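Local coordinates for protein endo-polygalacturonase (Pectobacterium carotovorum subsp. carotovorum, PDB 1BHE) that hydrolyses the alpha-1,4-galacturonosyl linkages of polygalacturonic acid and, as a secreted enzyme, takes part in maceration and soft-rotting of plant tissue, at residues G70-A75 with P116-G121; R152-N157 with V167-S172. All coordinates share one frame; numbering follows the deposited sequence.

Interaction 1. Residues G70-A75 with P116-G121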
loop_
_atom_site.group_PDB
_atom_site.type_symbol
_atom_site.label_atom_id
_atom_site.label_comp_id
_atom_site.label_asym_id
_atom_site.label_seq_id
_atom_site.Cartn_x
_atom_site.Cartn_y
_atom_site.Cartn_z
ATOM N N GLY A 70 5.706 18.246 13.134
ATOM C CA GLY A 70 4.566 19.000 13.626
ATOM C C GLY A 70 3.703 19.661 12.569
ATOM O O GLY A 70 2.737 20.348 12.926
ATOM N N VAL A 71 4.047 19.561 11.290
ATOM C CA VAL A 71 3.274 20.183 10.223
ATOM C C VAL A 71 2.455 19.081 9.545
ATOM O O VAL A 71 2.907 17.935 9.483
ATOM C CB VAL A 71 4.171 20.902 9.203
ATOM C CG1 VAL A 71 3.427 21.361 7.957
ATOM C CG2 VAL A 71 4.835 22.117 9.854
ATOM N N THR A 72 1.270 19.449 9.082
ATOM C CA THR A 72 0.395 18.496 8.411
ATOM C C THR A 72 -0.008 19.019 7.036
ATOM O O THR A 72 -0.404 20.181 6.909
ATOM C CB THR A 72 -0.880 18.253 9.245
ATOM O OG1 THR A 72 -0.515 17.787 10.557
ATOM C CG2 THR A 72 -1.782 17.214 8.599
ATOM N N LEU A 73 0.109 18.179 6.018
ATOM C CA LEU A 73 -0.425 18.501 4.686
ATOM C C LEU A 73 -1.749 17.728 4.662
ATOM O O LEU A 73 -1.732 16.492 4.670
ATOM C CB LEU A 73 0.531 18.078 3.589
ATOM C CG LEU A 73 0.017 18.120 2.146
ATOM C CD1 LEU A 73 -0.344 19.542 1.734
ATOM C CD2 LEU A 73 1.049 17.551 1.182
ATOM N N ARG A 74 -2.861 18.433 4.709
ATOM C CA ARG A 74 -4.180 17.822 4.798
ATOM C C ARG A 74 -5.053 17.977 3.568
ATOM O O ARG A 74 -5.232 19.078 3.044
ATOM C CB ARG A 74 -4.887 18.454 6.012
ATOM C CG ARG A 74 -6.234 17.856 6.394
ATOM C CD ARG A 74 -6.794 18.556 7.638
ATOM N NE ARG A 74 -6.034 18.168 8.822
ATOM C CZ ARG A 74 -5.916 18.881 9.938
ATOM N NH1 ARG A 74 -6.507 20.055 10.080
ATOM N NH2 ARG A 74 -5.177 18.404 10.929
ATOM N N ALA A 75 -5.614 16.852 3.121
ATOM C CA ALA A 75 -6.488 16.837 1.952
ATOM C C ALA A 75 -7.843 17.456 2.280
ATOM O O ALA A 75 -8.478 17.068 3.269
ATOM C CB ALA A 75 -6.655 15.408 1.441
ATOM N N PRO A 116 9.723 14.631 8.896
ATOM C CA PRO A 116 8.746 13.828 9.578
ATOM C C PRO A 116 7.392 14.415 9.905
ATOM O O PRO A 116 6.732 13.952 10.844
ATOM C CB PRO A 116 9.470 13.458 10.890
ATOM C CG PRO A 116 10.245 14.693 11.199
ATOM C CD PRO A 116 10.673 15.250 9.869
ATOM N N GLY A 117 6.909 15.318 9.073
ATOM C CA GLY A 117 5.542 15.806 9.129
ATOM C C GLY A 117 4.574 14.690 8.726
ATOM O O GLY A 117 4.935 13.533 8.528
ATOM N N THR A 118 3.307 15.064 8.633
ATOM C CA THR A 118 2.203 14.179 8.325
ATOM C C THR A 118 1.402 14.578 7.095
ATOM O O THR A 118 1.211 15.754 6.801
ATOM C CB THR A 118 1.230 14.234 9.542
ATOM O OG1 THR A 118 1.936 13.787 10.709
ATOM C CG2 THR A 118 -0.001 13.373 9.345
ATOM N N ILE A 119 0.900 13.567 6.393
ATOM C CA ILE A 119 -0.033 13.740 5.287
ATOM C C ILE A 119 -1.344 13.107 5.788
ATOM O O ILE A 119 -1.355 11.927 6.147
ATOM C CB ILE A 119 0.411 13.090 3.975
ATOM C CG1 ILE A 119 1.728 13.723 3.512
ATOM C CG2 ILE A 119 -0.676 13.250 2.912
ATOM C CD1 ILE A 119 2.373 13.072 2.306
ATOM N N ASP A 120 -2.386 13.912 5.909
ATOM C CA ASP A 120 -3.670 13.471 6.435
ATOM C C ASP A 120 -4.757 13.518 5.366
ATOM O O ASP A 120 -5.070 14.586 4.836
ATOM C CB ASP A 120 -4.054 14.377 7.608
ATOM C CG ASP A 120 -5.410 14.133 8.224
ATOM O OD1 ASP A 120 -6.087 13.132 7.926
ATOM O OD2 ASP A 120 -5.815 14.987 9.052
ATOM N N GLY A 121 -5.349 12.357 5.084
ATOM C CA GLY A 121 -6.377 12.265 4.059
ATOM C C GLY A 121 -7.777 12.641 4.508
ATOM O O GLY A 121 -8.688 12.753 3.677
HETATM O O HOH W 1 5.339 15.331 12.968
HETATM O O HOH W 2 2.753 16.341 11.726
HETATM O O HOH W 3 -4.433 15.784 11.274
#
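Arg74 and Asp120 are directly paired on adjacent parallel strands, and their side chains run side by side out of the same sheet face. Following Arg74 outward, CB lies 4.0 Å from Asp120 O. CG lies against both that carbonyl oxygen and OD2, and CD passes Asp120 OD2. The chain then bends at chi3 (-72°), and NE donates to Asp120 OD2 at 3.2 Å in a bent hydrogen bond (144° at the hydrogen) that is part of a salt bridge. OD2 is approached from above the carboxylate plane and itself lies tilted out of the guanidinium plane, the two planes being 80° apart. NH2 reaches the same OD2 through a water, while Asp120 OD1 accepts from the backbone N of Gln122.

Strands 72-75 and 118-120 are successive rungs of one face of the right-handed parallel beta-helix of glycoside hydrolase family 28, 4.6 Å apart at closest approach. Four backbone bonds join the two segments in register: Thr118 N to Val71 O (3.0 Å), Leu73 N to Thr118 O (2.8 Å), Asp120 N to Leu73 O and Ala75 N to Asp120 O (both 2.9 Å).

Thr72 and Thr118 share the face of the ion pair, lying side by side and pointing the same way with matching torsions; in each, CG2 is anti to the backbone N. Thr72 CG2 thereby touches Asp120 CB at 3.8 Å. Thr118 OG1 shares a water with Val71 O. Leu73 and Ile119 point to the other face, where they meet Leu65 and Ile67, respectively, of strand 64-67.

Interaction 2. Residues R152-N157 with V167-S172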
loop_
_atom_site.group_PDB
_atom_site.type_symbol
_atom_site.label_atom_id
_atom_site.label_comp_id
_atom_site.label_asym_id
_atom_site.label_seq_id
_atom_site.Cartn_x
_atom_site.Cartn_y
_atom_site.Cartn_z
ATOM N N ARG A 152 -6.971 8.307 -3.504
ATOM C CA ARG A 152 -5.776 7.712 -2.918
ATOM C C ARG A 152 -4.865 8.821 -2.396
ATOM O O ARG A 152 -4.941 9.940 -2.921
ATOM C CB ARG A 152 -5.005 6.892 -3.959
ATOM C CG ARG A 152 -5.746 5.606 -4.327
ATOM C CD ARG A 152 -5.055 4.900 -5.489
ATOM N NE ARG A 152 -5.660 3.587 -5.740
ATOM C CZ ARG A 152 -5.421 2.852 -6.822
ATOM N NH1 ARG A 152 -4.594 3.278 -7.767
ATOM N NH2 ARG A 152 -6.030 1.678 -6.952
ATOM N N LEU A 153 -4.038 8.546 -1.393
ATOM C CA LEU A 153 -3.156 9.581 -0.864
ATOM C C LEU A 153 -1.988 9.869 -1.807
ATOM O O LEU A 153 -1.729 11.008 -2.187
ATOM C CB LEU A 153 -2.570 9.205 0.486
ATOM C CG LEU A 153 -3.238 9.576 1.792
ATOM C CD1 LEU A 153 -2.208 9.444 2.920
ATOM C CD2 LEU A 153 -3.866 10.961 1.821
ATOM N N ILE A 154 -1.240 8.821 -2.152
ATOM C CA ILE A 154 -0.056 8.991 -3.002
ATOM C C ILE A 154 -0.160 8.011 -4.167
ATOM O O ILE A 154 -0.257 6.813 -3.916
ATOM C CB ILE A 154 1.239 8.748 -2.211
ATOM C CG1 ILE A 154 1.504 9.869 -1.189
ATOM C CG2 ILE A 154 2.460 8.610 -3.114
ATOM C CD1 ILE A 154 2.495 9.446 -0.116
ATOM N N GLN A 155 -0.146 8.519 -5.383
ATOM C CA GLN A 155 -0.230 7.685 -6.585
ATOM C C GLN A 155 0.997 7.942 -7.451
ATOM O O GLN A 155 1.249 9.070 -7.870
ATOM C CB GLN A 155 -1.511 8.033 -7.349
ATOM C CG GLN A 155 -1.645 7.332 -8.690
ATOM C CD GLN A 155 -2.060 5.880 -8.576
ATOM O OE1 GLN A 155 -2.896 5.493 -7.764
ATOM N NE2 GLN A 155 -1.456 5.043 -9.423
ATOM N N ILE A 156 1.805 6.919 -7.676
ATOM C CA ILE A 156 3.041 7.044 -8.441
ATOM C C ILE A 156 2.990 6.160 -9.685
ATOM O O ILE A 156 2.814 4.950 -9.566
ATOM C CB ILE A 156 4.259 6.665 -7.585
ATOM C CG1 ILE A 156 4.289 7.440 -6.258
ATOM C CG2 ILE A 156 5.547 6.907 -8.364
ATOM C CD1 ILE A 156 4.961 6.672 -5.133
ATOM N N ASN A 157 3.103 6.760 -10.868
ATOM C CA ASN A 157 2.981 6.022 -12.120
ATOM C C ASN A 157 4.203 6.147 -13.017
ATOM O O ASN A 157 4.787 7.225 -13.116
ATOM C CB ASN A 157 1.796 6.575 -12.938
ATOM C CG ASN A 157 0.462 6.552 -12.239
ATOM O OD1 ASN A 157 0.201 5.712 -11.389
ATOM N ND2 ASN A 157 -0.430 7.472 -12.564
ATOM N N VAL A 167 8.201 9.707 7.267
ATOM C CA VAL A 167 6.964 10.481 7.191
ATOM C C VAL A 167 5.755 9.702 7.665
ATOM O O VAL A 167 5.747 8.468 7.624
ATOM C CB VAL A 167 6.822 10.916 5.707
ATOM C CG1 VAL A 167 6.674 9.693 4.801
ATOM C CG2 VAL A 167 5.670 11.878 5.494
ATOM N N SER A 168 4.710 10.389 8.130
ATOM C CA SER A 168 3.499 9.724 8.590
ATOM C C SER A 168 2.351 9.981 7.604
ATOM O O SER A 168 2.159 11.093 7.130
ATOM C CB SER A 168 3.045 10.163 9.984
ATOM O OG SER A 168 4.029 9.859 10.967
ATOM N N LEU A 169 1.617 8.929 7.287
ATOM C CA LEU A 169 0.466 8.985 6.389
ATOM C C LEU A 169 -0.744 8.473 7.160
ATOM O O LEU A 169 -0.725 7.328 7.617
ATOM C CB LEU A 169 0.669 8.110 5.149
ATOM C CG LEU A 169 2.006 8.229 4.418
ATOM C CD1 LEU A 169 2.060 7.272 3.236
ATOM C CD2 LEU A 169 2.261 9.659 3.962
ATOM N N ILE A 170 -1.734 9.327 7.400
ATOM C CA ILE A 170 -2.890 8.971 8.188
ATOM C C ILE A 170 -4.228 9.212 7.498
ATOM O O ILE A 170 -4.407 10.075 6.648
ATOM C CB ILE A 170 -2.944 9.714 9.547
ATOM C CG1 ILE A 170 -3.189 11.212 9.352
ATOM C CG2 ILE A 170 -1.683 9.475 10.369
ATOM C CD1 ILE A 170 -3.334 11.970 10.663
ATOM N N ASN A 171 -5.207 8.425 7.936
ATOM C CA ASN A 171 -6.592 8.535 7.511
ATOM C C ASN A 171 -6.783 8.661 6.006
ATOM O O ASN A 171 -7.487 9.551 5.522
ATOM C CB ASN A 171 -7.228 9.738 8.236
ATOM C CG ASN A 171 -7.051 9.655 9.745
ATOM O OD1 ASN A 171 -7.171 8.571 10.315
ATOM N ND2 ASN A 171 -6.761 10.789 10.376
ATOM N N SER A 172 -6.218 7.727 5.242
ATOM C CA SER A 172 -6.359 7.773 3.786
ATOM C C SER A 172 -7.756 7.365 3.358
ATOM O O SER A 172 -8.304 6.353 3.800
ATOM C CB SER A 172 -5.308 6.851 3.146
ATOM O OG SER A 172 -5.401 6.916 1.741
#
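Leu153 and Ser172 are brought together by a chi1 of -91° in the leucine, away from the usual staggered positions, and by a serine OG anti to the backbone N (chi1 -178°). Leu153 CG comes to 3.4 Å from Ser172 OG and 3.7 Å from Ser172 CB, so the branch point of the leucine rests against the whole short serine side chain. The hydroxyl is buried; its main polar partner is Asn174 O.

From there CD1 of Leu153 reaches on to Leu169 CB at 3.9 Å, the two leucine side chains passing antiparallel to one another. The forked end of Leu169 meets the tip of Ile154, whose CD1 touches Leu169 CD1 at 4.0 Å and CD2 at 4.1 Å; the two chains meet nearly perpendicular. No backbone pairing links the segments; the contact is made by side chains.

Such packing is characteristic of the interior of a parallel beta-helix, where side chains from different faces of the coil meet. Ser172 lies about 10 Å, side chain to side chain, from Asp223, the predicted proton donor. Strand 154-157 is paired with strands 103-106 and 177-180, and strand 167-170 with 118-120 and 183-193; Leu169 also touches Ile119, Val177 and Ile192 from these neighbours.

How the interactions relate
The two interactions follow in series along the chain, interaction 1 closing before interaction 2 opens, and their centres lie 10 Å apart. Strand 118-120 is the shared element: it pairs with strand 72-75 on one side and with strand 167-170 on the other, through probable hydrogen bonds from Ile119 N to Ser168 O and from Ile170 N to Ile119 O. Interaction 1 therefore builds the beta-helix lengthwise, rung on rung, whereas interaction 2 spans its interior to the face containing strand 154-157. Together they combine stacking along the coil with packing across it, the latter nearer the predicted catalytic Asp223.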